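Lin1944 protein (Listeria innocua, PDB 3D7L) is of unknown function but is probably an oxidoreductase of the short-chain dehydrogenase/reductase family, with Rossmann-fold subunits paired in a dimer. Local coordinates at residues A83-S88 against G125-M130; G92-V97 against T136-S141. All blocks are in the same frame, centred on the assembly; numbering follows the deposited sequence.

Interaction 1: A83-S88 against G125-M130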
ATOM      1  N   ALA D  83       4.433  -3.096  11.482  1.00 26.78           N
ATOM      2  CA  ALA D  83       5.221  -4.167  10.872  1.00 26.44           C
ATOM      3  C   ALA D  83       4.472  -5.478  10.778  1.00 26.39           C
ATOM      4  O   ALA D  83       4.744  -6.304   9.892  1.00 26.83           O
ATOM      5  CB  ALA D  83       6.527  -4.376  11.672  1.00 26.72           C
ATOM      6  N   VAL D  84       3.536  -5.682  11.692  1.00 26.39           N
ATOM      7  CA  VAL D  84       2.695  -6.883  11.680  1.00 27.71           C
ATOM      8  C   VAL D  84       1.783  -6.864  10.442  1.00 27.79           C
ATOM      9  O   VAL D  84       1.755  -7.817   9.657  1.00 28.46           O
ATOM     10  CB  VAL D  84       1.885  -7.036  13.023  1.00 27.58           C
ATOM     11  CG1 VAL D  84       1.074  -8.304  13.010  1.00 26.99           C
ATOM     12  CG2 VAL D  84       2.833  -7.026  14.241  1.00 26.40           C
ATOM     13  N   THR D  85       1.069  -5.758  10.242  1.00 28.01           N
ATOM     14  CA  THR D  85       0.281  -5.573   9.008  1.00 28.06           C
ATOM     15  C   THR D  85       1.149  -5.824   7.772  1.00 28.47           C
ATOM     16  O   THR D  85       0.764  -6.579   6.859  1.00 28.19           O
ATOM     17  CB  THR D  85      -0.248  -4.154   8.919  1.00 27.19           C
ATOM     18  OG1 THR D  85      -0.907  -3.852  10.138  1.00 26.45           O
ATOM     19  CG2 THR D  85      -1.243  -4.002   7.723  1.00 26.45           C
ATOM     20  N   ILE D  86       2.317  -5.180   7.764  1.00 28.45           N
ATOM     21  CA  ILE D  86       3.254  -5.266   6.650  1.00 29.06           C
ATOM     22  C   ILE D  86       3.621  -6.700   6.301  1.00 29.45           C
ATOM     23  O   ILE D  86       3.701  -7.033   5.111  1.00 29.76           O
ATOM     24  CB  ILE D  86       4.502  -4.387   6.862  1.00 29.05           C
ATOM     25  CG1 ILE D  86       4.100  -2.897   6.803  1.00 29.37           C
ATOM     26  CG2 ILE D  86       5.561  -4.686   5.803  1.00 28.59           C
ATOM     27  CD1 ILE D  86       5.229  -1.918   7.076  1.00 29.37           C
ATOM     28  N   SER D  87       3.789  -7.559   7.310  1.00 29.54           N
ATOM     29  CA  SER D  87       4.157  -8.956   7.033  1.00 30.98           C
ATOM     30  C   SER D  87       2.978  -9.833   6.636  1.00 30.67           C
ATOM     31  O   SER D  87       3.178 -10.884   6.030  1.00 31.02           O
ATOM     32  CB  SER D  87       4.943  -9.598   8.203  1.00 30.94           C
ATOM     33  OG  SER D  87       4.063  -9.923   9.265  1.00 33.75           O
ATOM     34  N   SER D  88       1.754  -9.398   6.953  1.00 30.93           N
ATOM     35  CA  SER D  88       0.573 -10.265   6.809  1.00 30.70           C
ATOM     36  C   SER D  88      -0.435  -9.838   5.717  1.00 30.49           C
ATOM     37  O   SER D  88      -0.321 -10.288   4.579  1.00 30.66           O
ATOM     38  CB  SER D  88      -0.114 -10.472   8.162  1.00 30.38           C
ATOM     39  OG  SER D  88      -1.137 -11.458   8.060  1.00 31.35           O
ATOM     40  N   GLY D 125      -8.257   2.370  11.807  1.00 27.60           N
ATOM     41  CA  GLY D 125      -8.108   1.729  10.514  1.00 26.72           C
ATOM     42  C   GLY D 125      -6.882   2.059   9.669  1.00 25.77           C
ATOM     43  O   GLY D 125      -6.769   1.525   8.582  1.00 25.83           O
ATOM     44  N   ALA D 126      -5.972   2.908  10.146  1.00 25.97           N
ATOM     45  CA  ALA D 126      -4.886   3.448   9.301  1.00 26.10           C
ATOM     46  C   ALA D 126      -3.972   2.372   8.730  1.00 26.72           C
ATOM     47  O   ALA D 126      -3.556   2.446   7.561  1.00 25.98           O
ATOM     48  CB  ALA D 126      -4.047   4.487  10.051  1.00 26.03           C
ATOM     49  N   SER D 127      -3.657   1.382   9.560  1.00 26.32           N
ATOM     50  CA  SER D 127      -2.760   0.325   9.161  1.00 26.65           C
ATOM     51  C   SER D 127      -3.450  -0.638   8.180  1.00 26.77           C
ATOM     52  O   SER D 127      -2.851  -1.074   7.198  1.00 26.64           O
ATOM     53  CB  SER D 127      -2.251  -0.385  10.408  1.00 26.35           C
ATOM     54  OG  SER D 127      -1.306  -1.376  10.073  1.00 29.48           O
ATOM     55  N   ALA D 128      -4.718  -0.957   8.419  1.00 26.87           N
ATOM     56  CA  ALA D 128      -5.453  -1.789   7.450  1.00 27.29           C
ATOM     57  C   ALA D 128      -5.679  -1.018   6.112  1.00 27.24           C
ATOM     58  O   ALA D 128      -5.550  -1.576   5.012  1.00 27.32           O
ATOM     59  CB  ALA D 128      -6.766  -2.277   8.061  1.00 27.25           C
ATOM     60  N   ALA D 129      -5.977   0.275   6.220  1.00 27.34           N
ATOM     61  CA  ALA D 129      -6.074   1.156   5.052  1.00 27.87           C
ATOM     62  C   ALA D 129      -4.809   1.074   4.163  1.00 28.05           C
ATOM     63  O   ALA D 129      -4.900   0.815   2.961  1.00 27.10           O
ATOM     64  CB  ALA D 129      -6.309   2.615   5.507  1.00 27.90           C
HETATM   65  N   MSE D 130      -3.641   1.290   4.775  1.00 27.48           N
HETATM   66  CA  MSE D 130      -2.330   1.064   4.125  1.00 28.20           C
HETATM   67  C   MSE D 130      -2.231  -0.258   3.362  1.00 27.43           C
HETATM   68  O   MSE D 130      -1.903  -0.274   2.170  1.00 26.47           O
HETATM   69  CB  MSE D 130      -1.216   1.123   5.188  1.00 27.46           C
HETATM   70  CG  MSE D 130       0.227   0.994   4.656  1.00 28.42           C
HETATM   71 SE   MSE D 130       1.506   0.490   6.086  0.70 33.34          SE
HETATM   72  CE  MSE D 130       0.838  -1.262   6.536  1.00 28.50           C
TER

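Interaction 2: G92-V97 against T136-S141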
ATOM      1  N   GLY D  92       2.202 -10.542   3.123  1.00 29.40           N
ATOM      2  CA  GLY D  92       1.781 -11.922   3.028  1.00 29.10           C
ATOM      3  C   GLY D  92       0.986 -12.176   1.767  1.00 29.57           C
ATOM      4  O   GLY D  92       1.310 -13.108   1.027  1.00 30.75           O
ATOM      5  N   GLN D  93      -0.017 -11.335   1.477  1.00 28.54           N
ATOM      6  CA  GLN D  93      -0.815 -11.516   0.255  1.00 27.89           C
ATOM      7  C   GLN D  93       0.009 -11.266  -1.021  1.00 27.30           C
ATOM      8  O   GLN D  93      -0.153 -11.969  -2.027  1.00 27.18           O
ATOM      9  CB  GLN D  93      -2.051 -10.624   0.251  1.00 28.13           C
ATOM     10  CG  GLN D  93      -3.105 -10.961   1.266  1.00 26.24           C
ATOM     11  CD  GLN D  93      -4.445 -10.325   0.876  1.00 28.30           C
ATOM     12  OE1 GLN D  93      -5.296 -10.983   0.269  1.00 25.42           O
ATOM     13  NE2 GLN D  93      -4.621  -9.034   1.204  1.00 23.37           N
ATOM     14  N   ILE D  94       0.906 -10.296  -0.974  1.00 26.32           N
ATOM     15  CA  ILE D  94       1.719  -9.999  -2.153  1.00 25.89           C
ATOM     16  C   ILE D  94       2.703 -11.127  -2.449  1.00 26.51           C
ATOM     17  O   ILE D  94       2.851 -11.547  -3.615  1.00 27.60           O
ATOM     18  CB  ILE D  94       2.339  -8.568  -2.091  1.00 25.71           C
ATOM     19  CG1 ILE D  94       1.205  -7.533  -2.351  1.00 26.17           C
ATOM     20  CG2 ILE D  94       3.454  -8.404  -3.126  1.00 23.74           C
ATOM     21  CD1 ILE D  94       1.507  -6.115  -2.016  1.00 28.63           C
ATOM     22  N   ASN D  95       3.304 -11.663  -1.390  1.00 26.26           N
ATOM     23  CA  ASN D  95       4.197 -12.810  -1.499  1.00 26.39           C
ATOM     24  C   ASN D  95       3.505 -14.035  -2.052  1.00 26.64           C
ATOM     25  O   ASN D  95       4.111 -14.791  -2.816  1.00 27.02           O
ATOM     26  CB  ASN D  95       4.928 -13.083  -0.172  1.00 26.59           C
ATOM     27  CG  ASN D  95       6.021 -12.033   0.108  1.00 27.27           C
ATOM     28  OD1 ASN D  95       6.340 -11.240  -0.763  1.00 28.73           O
ATOM     29  ND2 ASN D  95       6.567 -12.023   1.317  1.00 25.64           N
ATOM     30  N   LEU D  96       2.224 -14.227  -1.736  1.00 26.79           N
ATOM     31  CA  LEU D  96       1.499 -15.332  -2.384  1.00 26.83           C
ATOM     32  C   LEU D  96       1.491 -15.177  -3.903  1.00 26.90           C
ATOM     33  O   LEU D  96       1.461 -16.170  -4.632  1.00 26.94           O
ATOM     34  CB  LEU D  96       0.067 -15.468  -1.874  1.00 26.42           C
ATOM     35  CG  LEU D  96      -0.199 -15.772  -0.408  1.00 27.49           C
ATOM     36  CD1 LEU D  96      -1.691 -15.610  -0.203  1.00 28.56           C
ATOM     37  CD2 LEU D  96       0.293 -17.169   0.065  1.00 26.74           C
ATOM     38  N   VAL D  97       1.489 -13.933  -4.379  1.00 27.14           N
ATOM     39  CA  VAL D  97       1.578 -13.656  -5.818  1.00 26.79           C
ATOM     40  C   VAL D  97       3.024 -13.831  -6.298  1.00 27.14           C
ATOM     41  O   VAL D  97       3.274 -14.565  -7.267  1.00 27.57           O
ATOM     42  CB  VAL D  97       1.049 -12.243  -6.166  1.00 26.84           C
ATOM     43  CG1 VAL D  97       1.366 -11.890  -7.589  1.00 26.43           C
ATOM     44  CG2 VAL D  97      -0.449 -12.141  -5.875  1.00 25.88           C
ATOM     45  N   THR D 136      -4.191  -3.127  -3.559  1.00 27.81           N
ATOM     46  CA  THR D 136      -5.015  -2.687  -4.700  1.00 27.30           C
ATOM     47  C   THR D 136      -4.084  -2.251  -5.829  1.00 27.57           C
ATOM     48  O   THR D 136      -4.208  -2.725  -6.981  1.00 27.67           O
ATOM     49  CB  THR D 136      -5.982  -1.527  -4.322  1.00 27.31           C
ATOM     50  OG1 THR D 136      -6.914  -1.965  -3.321  1.00 28.10           O
ATOM     51  CG2 THR D 136      -6.759  -1.047  -5.511  1.00 25.49           C
ATOM     52  N   ALA D 137      -3.148  -1.376  -5.478  1.00 26.79           N
ATOM     53  CA  ALA D 137      -2.183  -0.809  -6.427  1.00 27.18           C
ATOM     54  C   ALA D 137      -1.218  -1.845  -7.001  1.00 26.73           C
ATOM     55  O   ALA D 137      -0.937  -1.807  -8.197  1.00 28.62           O
ATOM     56  CB  ALA D 137      -1.415   0.325  -5.786  1.00 25.88           C
ATOM     57  N   PHE D 138      -0.701  -2.738  -6.164  1.00 26.77           N
ATOM     58  CA  PHE D 138       0.134  -3.871  -6.632  1.00 27.27           C
ATOM     59  C   PHE D 138      -0.567  -4.683  -7.722  1.00 26.42           C
ATOM     60  O   PHE D 138      -0.009  -4.914  -8.787  1.00 27.23           O
ATOM     61  CB  PHE D 138       0.538  -4.829  -5.489  1.00 26.93           C
ATOM     62  CG  PHE D 138       1.234  -6.098  -5.975  1.00 27.75           C
ATOM     63  CD1 PHE D 138       2.580  -6.063  -6.376  1.00 27.22           C
ATOM     64  CD2 PHE D 138       0.535  -7.314  -6.078  1.00 27.15           C
ATOM     65  CE1 PHE D 138       3.230  -7.230  -6.851  1.00 27.53           C
ATOM     66  CE2 PHE D 138       1.161  -8.480  -6.557  1.00 25.41           C
ATOM     67  CZ  PHE D 138       2.521  -8.444  -6.943  1.00 25.73           C
ATOM     68  N   ALA D 139      -1.789  -5.100  -7.440  1.00 26.37           N
ATOM     69  CA  ALA D 139      -2.613  -5.903  -8.363  1.00 25.98           C
ATOM     70  C   ALA D 139      -2.902  -5.207  -9.700  1.00 25.94           C
ATOM     71  O   ALA D 139      -2.801  -5.831 -10.764  1.00 24.57           O
ATOM     72  CB  ALA D 139      -3.927  -6.289  -7.681  1.00 26.50           C
ATOM     73  N   LYS D 140      -3.267  -3.916  -9.637  1.00 26.00           N
ATOM     74  CA  LYS D 140      -3.503  -3.114 -10.846  1.00 26.74           C
ATOM     75  C   LYS D 140      -2.247  -3.091 -11.721  1.00 25.53           C
ATOM     76  O   LYS D 140      -2.336  -3.354 -12.926  1.00 25.81           O
ATOM     77  CB  LYS D 140      -3.950  -1.692 -10.499  1.00 26.53           C
ATOM     78  CG  LYS D 140      -4.372  -0.865 -11.714  1.00 28.34           C
ATOM     79  CD  LYS D 140      -4.779   0.549 -11.312  1.00 30.35           C
ATOM     80  CE  LYS D 140      -5.104   1.427 -12.537  1.00 32.33           C
ATOM     81  NZ  LYS D 140      -6.232   0.859 -13.307  1.00 34.12           N
ATOM     82  N   SER D 141      -1.084  -2.824 -11.115  1.00 24.67           N
ATOM     83  CA  SER D 141       0.196  -2.818 -11.850  1.00 24.73           C
ATOM     84  C   SER D 141       0.640  -4.208 -12.311  1.00 25.25           C
ATOM     85  O   SER D 141       1.032  -4.390 -13.452  1.00 25.66           O
ATOM     86  CB  SER D 141       1.312  -2.164 -11.010  1.00 24.63           C
ATOM     87  OG  SER D 141       2.413  -1.781 -11.823  1.00 26.14           O
TER

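Interaction 1: A83-S88 against G125-M130
Two hydroxyls carry the polar part of this contact: Thr-85 OG1 and Ser-127 OG meet in a short hydrogen bond of 2.5 Å, and either could be the donor. Ser-127 OG stands anti to its own backbone N (chi1 -176°), which directs it across to the other helix, while Thr-85 OG1 also accepts a hydrogen bond from Thr-70 N in a neighbouring loop. Small hydroxyl residues suit the place, since the alpha carbons of Thr-85 and Ser-127 lie only 6.6 Å apart.

The apolar part belongs to Met-130, a selenomethionine. Its chain runs extended and then bends at chi3 (64°), bringing CE to 3.6 Å from Thr-85 CG2 and 3.7 Å from Ile-86 CG1. The methyl end thus meets both residues, and the Met-130 chain crosses that of Ile-86 at about a right angle. Ile-86 also packs on Ile-86 of the second subunit, and Met-130 on Ile-94 of that subunit.

The segments' axes approach to 9.6 Å and run the same way, inclined at 27°, as befits neighbouring helices that each follow a strand of a parallel sheet. Such a helix pair, packed against its counterpart in a second subunit, is characteristic of dimeric short-chain dehydrogenases/reductases with a Rossmann fold.

Interaction 2: G92-V97 against T136-S141
Beside the packing of Ile-94 and Val-97 on Phe-138, the amide nitrogen NE2 of Gln-93 is gripped by two carbonyls, Thr-113 O at the end of strand 108-113 and Lys-89 O one turn back in its own helix. Gln-93 OE1 accepts a hydrogen bond from Ser-64 OG, at the end of strand 59-64. A glutamine suits this buried place because one planar head can offer both a donor and an acceptor, tying the helix to two strand ends.

Between 92-97 and 136-141 the contact is wholly apolar and centres on the Phe-138 ring. Ile-94 lies over one face: its CG2 is 3.9 Å from the ring centroid and 9° off the normal, a CH-pi contact over the middle of the ring. The other branch of Ile-94 runs along Phe-138 toward its CB, with Ile-94 CG1 lying 3.8 Å from Phe-138 CD2 and Ile-94 CD1 3.8 Å from Phe-138 CB. A beta-branched chain thus meets both the ring and its stem.

Both helices belong to one side of a Rossmann fold, a parallel sheet with helices on its two faces. Val-97 joins that sheet to the ring, since it also packs on Phe-110 and Leu-112 of one strand and Ile-152 of the next.

Val-97 CG1 sits at the ring's edge, in its plane, 3.6 Å from Phe-138 CE2. The phenylalanine bridges a separation of 7.8 Å between the alpha carbons of Ile-94 and Phe-138, and with CG anti to the backbone N (chi1 172°) its ring reaches across to the other helix. The neighbouring small residues serve other surfaces: Ala-139 rests on Ile-152 and Thr-154 of the sheet, while Ala-137 meets Ala-129 of the second subunit.

Interactions 1 and 2 join the same two helices, 79-100 and 126-142, at places whose centres lie about 14 Å apart. Both are buried, but interaction 2 lies deeper, about 9 Å from the centre of the chain against about 14 Å for interaction 1. Chemistry follows place: a hydroxyl pair beside a flexible methyl end where a loop and the second subunit close the contact, aliphatic branches over one face and at the edge of an aromatic ring where the helices lie over the sheet. Along helix 79-100 the two are nearly continuous, with Ser-88 O 3.3 Å from Gln-93 N in a probable hydrogen bond. Both also touch the second subunit, so the helix pair serves fold and dimer together.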